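Local coordinates for hemolysin activator protein CdiB (Acinetobacter baumannii ACICU, PDB 6WIL), which probably secretes its partner contact-dependent growth inhibition toxin across the outer membrane, as an Omp85-superfamily two-partner secretion transporter, at residues R464-L472 and G537-K548. Residues are numbered along the deposited sequence; the frame is centred on the assembly and turned at random.
Sequences RGFDGELML and GRGLIAPDSIKK
Phe466 lays its ring against Gly539 and Ile546, where strand 530-541 of the 16-stranded barrel runs into the loop toward strand 550-559. Its segment, 464-472, belongs to a loop between strands 455-457 and 472-474, and carries the Arg-Gly-Phe of the VRGF motif of the Omp85 superfamily. Gly539 CA lies over one ring face, a CH-pi contact 3.9 Å from the centroid. With no side chain, Gly539 lets the ring come this close. Ile541 O sits at the ring edge, 3.8 Å from Phe466 CZ. Ile546 crosses the phenyl group at about a right angle, and its CG2 is 3.5 Å from Phe466 CE1. The CG2 branch of Ile546 is anti to the backbone N (chi1 -59°, measured to CG1), while CG1 carries CD1 to Leu470 CB at 3.8 Å. Leu472 CD1 reaches Pro543 CD at 4.2 Å. Leu516 of strand 515-526 also touches Phe466 and Leu472. Farther along, Lys547 forms a salt bridge with Glu469. Its NZ meets OE2 of Glu469 at 2.8 Å on the syn side, with a weak second bond to OE1. Within 464-472, Asp467 forms an Asx turn: its OD1 accepts from Glu469 N at 2.7 Å, with an N-H...O angle of 167°.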
ATOM      1  N   ARG A 464       0.879   8.992  20.312  1.00 51.27           N
ATOM      2  CA  ARG A 464       0.761   8.057  21.426  1.00 60.08           C
ATOM      3  C   ARG A 464       1.291   8.674  22.722  1.00 59.57           C
ATOM      4  O   ARG A 464       2.076   9.627  22.720  1.00 68.12           O
ATOM      5  CB  ARG A 464       1.497   6.753  21.119  1.00 51.62           C
ATOM      6  CG  ARG A 464       0.690   5.786  20.267  1.00 49.39           C
ATOM      7  CD  ARG A 464       1.552   4.644  19.778  1.00 40.33           C
ATOM      8  NE  ARG A 464       2.554   5.113  18.828  1.00 43.98           N
ATOM      9  CZ  ARG A 464       3.480   4.341  18.268  1.00 62.18           C
ATOM     10  NH1 ARG A 464       4.346   4.865  17.413  1.00 58.63           N
ATOM     11  NH2 ARG A 464       3.542   3.048  18.562  1.00 68.06           N
ATOM     12  N   GLY A 465       0.844   8.114  23.844  1.00 57.72           N
ATOM     13  CA  GLY A 465       1.128   8.674  25.146  1.00 54.23           C
ATOM     14  C   GLY A 465       0.077   9.636  25.654  1.00 46.95           C
ATOM     15  O   GLY A 465       0.203  10.132  26.779  1.00 62.32           O
ATOM     16  N   PHE A 466      -0.951   9.923  24.862  1.00 45.61           N
ATOM     17  CA  PHE A 466      -2.036  10.814  25.249  1.00 44.54           C
ATOM     18  C   PHE A 466      -3.352  10.051  25.209  1.00 63.09           C
ATOM     19  O   PHE A 466      -3.564   9.207  24.328  1.00 49.57           O
ATOM     20  CB  PHE A 466      -2.097  12.043  24.332  1.00 47.71           C
ATOM     21  CG  PHE A 466      -1.001  13.042  24.582  1.00 57.19           C
ATOM     22  CD1 PHE A 466      -1.132  13.999  25.577  1.00 50.34           C
ATOM     23  CD2 PHE A 466       0.160  13.024  23.825  1.00 41.97           C
ATOM     24  CE1 PHE A 466      -0.126  14.918  25.812  1.00 53.32           C
ATOM     25  CE2 PHE A 466       1.167  13.939  24.054  1.00 59.72           C
ATOM     26  CZ  PHE A 466       1.024  14.889  25.048  1.00 67.36           C
ATOM     27  N   ASP A 467      -4.234  10.359  26.169  1.00 53.33           N
ATOM     28  CA  ASP A 467      -5.462   9.584  26.330  1.00 60.49           C
ATOM     29  C   ASP A 467      -6.468   9.888  25.227  1.00 58.72           C
ATOM     30  O   ASP A 467      -7.300   9.035  24.882  1.00 71.55           O
ATOM     31  CB  ASP A 467      -6.090   9.863  27.697  1.00 76.06           C
ATOM     32  CG  ASP A 467      -6.164  11.342  28.022  1.00 78.51           C
ATOM     33  OD1 ASP A 467      -6.657  12.132  27.170  1.00 88.10           O
ATOM     34  OD2 ASP A 467      -5.734  11.717  29.140  1.00 88.05           O
ATOM     35  N   GLY A 468      -6.416  11.100  24.675  1.00 68.03           N
ATOM     36  CA  GLY A 468      -7.372  11.510  23.672  1.00 67.40           C
ATOM     37  C   GLY A 468      -8.666  12.110  24.166  1.00 69.81           C
ATOM     38  O   GLY A 468      -9.592  12.285  23.355  1.00 68.31           O
ATOM     39  N   GLU A 469      -8.774  12.427  25.457  1.00 71.38           N
ATOM     40  CA  GLU A 469      -9.968  13.135  25.907  1.00 84.47           C
ATOM     41  C   GLU A 469     -10.002  14.549  25.358  1.00 75.33           C
ATOM     42  O   GLU A 469     -11.077  15.107  25.109  1.00 75.11           O
ATOM     43  CB  GLU A 469     -10.041  13.169  27.428  1.00 93.41           C
ATOM     44  CG  GLU A 469      -9.029  14.079  28.091  1.00107.71           C
ATOM     45  CD  GLU A 469      -9.096  13.980  29.590  1.00110.58           C
ATOM     46  OE1 GLU A 469     -10.039  14.552  30.166  1.00106.97           O
ATOM     47  OE2 GLU A 469      -8.224  13.299  30.177  1.00110.68           O
ATOM     48  N   LEU A 470      -8.838  15.148  25.179  1.00 73.98           N
ATOM     49  CA  LEU A 470      -8.731  16.467  24.587  1.00 78.68           C
ATOM     50  C   LEU A 470      -7.718  16.370  23.469  1.00 71.54           C
ATOM     51  O   LEU A 470      -6.612  15.865  23.681  1.00 71.95           O
ATOM     52  CB  LEU A 470      -8.299  17.537  25.604  1.00 78.19           C
ATOM     53  CG  LEU A 470      -9.232  17.769  26.789  1.00 91.22           C
ATOM     54  CD1 LEU A 470      -8.564  18.650  27.821  1.00 77.88           C
ATOM     55  CD2 LEU A 470     -10.572  18.366  26.361  1.00102.73           C
HETATM   56  N   MSE A 471      -8.111  16.811  22.279  1.00 64.84           N
HETATM   57  CA  MSE A 471      -7.214  16.766  21.129  1.00 69.92           C
HETATM   58  C   MSE A 471      -7.000  18.161  20.557  1.00 60.60           C
HETATM   59  O   MSE A 471      -7.906  18.991  20.580  1.00 59.20           O
HETATM   60  CB  MSE A 471      -7.763  15.834  20.049  1.00 56.70           C
HETATM   61  CG  MSE A 471      -7.888  14.392  20.508  1.00 78.08           C
HETATM   62 SE   MSE A 471      -8.734  13.247  19.160  1.00 82.67          SE
HETATM   63  CE  MSE A 471      -7.155  12.800  18.086  1.00 45.02           C
ATOM     64  N   LEU A 472      -5.784  18.424  20.091  1.00 69.77           N
ATOM     65  CA  LEU A 472      -5.507  19.625  19.320  1.00 62.01           C
ATOM     66  C   LEU A 472      -5.935  19.391  17.876  1.00 60.58           C
ATOM     67  O   LEU A 472      -5.932  18.262  17.390  1.00 61.59           O
ATOM     68  CB  LEU A 472      -4.020  19.982  19.388  1.00 52.32           C
ATOM     69  CG  LEU A 472      -3.411  20.001  20.794  1.00 68.46           C
ATOM     70  CD1 LEU A 472      -1.917  20.215  20.719  1.00 60.12           C
ATOM     71  CD2 LEU A 472      -4.058  21.071  21.674  1.00 71.73           C
ATOM     72  N   GLY A 537       2.450   4.695  28.677  1.00 62.24           N
ATOM     73  CA  GLY A 537       2.989   5.897  28.076  1.00 58.17           C
ATOM     74  C   GLY A 537       2.675   7.126  28.906  1.00 65.50           C
ATOM     75  O   GLY A 537       1.993   7.053  29.930  1.00 66.33           O
ATOM     76  N   ARG A 538       3.193   8.261  28.440  1.00 62.45           N
ATOM     77  CA  ARG A 538       2.946   9.540  29.087  1.00 67.55           C
ATOM     78  C   ARG A 538       3.161  10.651  28.072  1.00 64.43           C
ATOM     79  O   ARG A 538       3.906  10.487  27.101  1.00 62.83           O
ATOM     80  CB  ARG A 538       3.856   9.745  30.304  1.00 68.20           C
ATOM     81  CG  ARG A 538       5.274  10.182  29.957  1.00 64.96           C
ATOM     82  CD  ARG A 538       6.097  10.454  31.206  1.00 65.34           C
ATOM     83  NE  ARG A 538       5.306  11.100  32.251  1.00 86.69           N
ATOM     84  CZ  ARG A 538       5.051  12.404  32.304  1.00 91.34           C
ATOM     85  NH1 ARG A 538       4.320  12.896  33.297  1.00 89.37           N
ATOM     86  NH2 ARG A 538       5.520  13.215  31.364  1.00 87.80           N
ATOM     87  N   GLY A 539       2.496  11.781  28.305  1.00 57.91           N
ATOM     88  CA  GLY A 539       2.721  12.960  27.487  1.00 69.26           C
ATOM     89  C   GLY A 539       3.929  13.729  27.990  1.00 64.00           C
ATOM     90  O   GLY A 539       4.048  14.007  29.188  1.00 67.36           O
ATOM     91  N   LEU A 540       4.832  14.074  27.074  1.00 49.97           N
ATOM     92  CA  LEU A 540       6.060  14.770  27.444  1.00 66.14           C
ATOM     93  C   LEU A 540       5.921  16.285  27.333  1.00 64.86           C
ATOM     94  O   LEU A 540       6.173  17.005  28.305  1.00 71.76           O
ATOM     95  CB  LEU A 540       7.223  14.274  26.579  1.00 58.53           C
ATOM     96  CG  LEU A 540       7.553  12.791  26.749  1.00 48.36           C
ATOM     97  CD1 LEU A 540       8.752  12.409  25.904  1.00 60.29           C
ATOM     98  CD2 LEU A 540       7.796  12.462  28.213  1.00 57.37           C
ATOM     99  N   ILE A 541       5.526  16.785  26.166  1.00 63.05           N
ATOM    100  CA  ILE A 541       5.313  18.210  25.948  1.00 49.29           C
ATOM    101  C   ILE A 541       3.891  18.415  25.454  1.00 49.64           C
ATOM    102  O   ILE A 541       3.466  17.776  24.484  1.00 58.03           O
ATOM    103  CB  ILE A 541       6.327  18.797  24.952  1.00 60.81           C
ATOM    104  CG1 ILE A 541       7.717  18.854  25.588  1.00 66.06           C
ATOM    105  CG2 ILE A 541       5.881  20.181  24.491  1.00 57.36           C
ATOM    106  CD1 ILE A 541       7.741  19.567  26.927  1.00 78.74           C
ATOM    107  N   ALA A 542       3.161  19.309  26.116  1.00 51.92           N
ATOM    108  CA  ALA A 542       1.785  19.599  25.745  1.00 51.82           C
ATOM    109  C   ALA A 542       1.427  20.978  26.268  1.00 70.29           C
ATOM    110  O   ALA A 542       2.042  21.447  27.231  1.00 61.29           O
ATOM    111  CB  ALA A 542       0.823  18.547  26.312  1.00 60.59           C
ATOM    112  N   PRO A 543       0.453  21.651  25.658  1.00 74.88           N
ATOM    113  CA  PRO A 543      -0.058  22.894  26.241  1.00 72.57           C
ATOM    114  C   PRO A 543      -0.650  22.639  27.618  1.00 79.74           C
ATOM    115  O   PRO A 543      -0.920  21.500  28.010  1.00 77.65           O
ATOM    116  CB  PRO A 543      -1.134  23.343  25.245  1.00 69.13           C
ATOM    117  CG  PRO A 543      -0.777  22.656  23.975  1.00 74.50           C
ATOM    118  CD  PRO A 543      -0.170  21.351  24.360  1.00 79.62           C
ATOM    119  N   ASP A 544      -0.851  23.730  28.357  1.00 82.12           N
ATOM    120  CA  ASP A 544      -1.348  23.618  29.724  1.00 86.06           C
ATOM    121  C   ASP A 544      -2.718  22.953  29.779  1.00 73.72           C
ATOM    122  O   ASP A 544      -3.039  22.279  30.764  1.00 73.64           O
ATOM    123  CB  ASP A 544      -1.397  25.002  30.373  1.00 87.55           C
ATOM    124  CG  ASP A 544      -0.024  25.494  30.798  1.00 85.72           C
ATOM    125  OD1 ASP A 544       0.557  24.898  31.730  1.00 73.83           O
ATOM    126  OD2 ASP A 544       0.478  26.463  30.191  1.00 98.93           O
ATOM    127  N   SER A 545      -3.530  23.115  28.734  1.00 74.39           N
ATOM    128  CA  SER A 545      -4.870  22.536  28.719  1.00 83.39           C
ATOM    129  C   SER A 545      -4.868  21.025  28.519  1.00 85.53           C
ATOM    130  O   SER A 545      -5.945  20.419  28.575  1.00 78.15           O
ATOM    131  CB  SER A 545      -5.714  23.201  27.628  1.00 72.46           C
ATOM    132  OG  SER A 545      -5.172  22.960  26.342  1.00 76.42           O
ATOM    133  N   ILE A 546      -3.711  20.408  28.287  1.00 73.61           N
ATOM    134  CA  ILE A 546      -3.593  18.961  28.133  1.00 81.90           C
ATOM    135  C   ILE A 546      -2.910  18.399  29.373  1.00 88.12           C
ATOM    136  O   ILE A 546      -1.938  18.975  29.878  1.00 88.90           O
ATOM    137  CB  ILE A 546      -2.817  18.585  26.856  1.00 80.44           C
ATOM    138  CG1 ILE A 546      -3.506  19.158  25.613  1.00 82.94           C
ATOM    139  CG2 ILE A 546      -2.690  17.078  26.741  1.00 73.35           C
ATOM    140  CD1 ILE A 546      -4.642  18.302  25.082  1.00 61.45           C
ATOM    141  N   LYS A 547      -3.403  17.251  29.843  1.00 82.60           N
ATOM    142  CA  LYS A 547      -3.056  16.767  31.176  1.00 79.28           C
ATOM    143  C   LYS A 547      -1.590  16.343  31.281  1.00 81.59           C
ATOM    144  O   LYS A 547      -0.934  16.624  32.293  1.00 91.52           O
ATOM    145  CB  LYS A 547      -3.976  15.605  31.550  1.00 95.82           C
ATOM    146  CG  LYS A 547      -5.408  15.985  31.847  1.00103.98           C
ATOM    147  CD  LYS A 547      -6.161  14.772  32.344  1.00105.02           C
ATOM    148  CE  LYS A 547      -7.480  15.138  33.011  1.00111.56           C
ATOM    149  NZ  LYS A 547      -8.408  13.973  32.849  1.00103.64           N
ATOM    150  N   LYS A 548      -1.057  15.685  30.247  1.00 70.87           N
ATOM    151  CA  LYS A 548       0.238  14.993  30.318  1.00 73.31           C
ATOM    152  C   LYS A 548       0.228  13.922  31.410  1.00 84.01           C
ATOM    153  O   LYS A 548       1.201  13.746  32.147  1.00 86.83           O
ATOM    154  CB  LYS A 548       1.405  15.966  30.519  1.00 57.86           C
ATOM    155  CG  LYS A 548       1.827  16.690  29.251  1.00 64.52           C
ATOM    156  CD  LYS A 548       3.087  17.519  29.461  1.00 70.64           C
ATOM    157  CE  LYS A 548       2.867  18.587  30.516  1.00 70.71           C
ATOM    158  NZ  LYS A 548       1.605  19.330  30.254  1.00 75.22           N
TER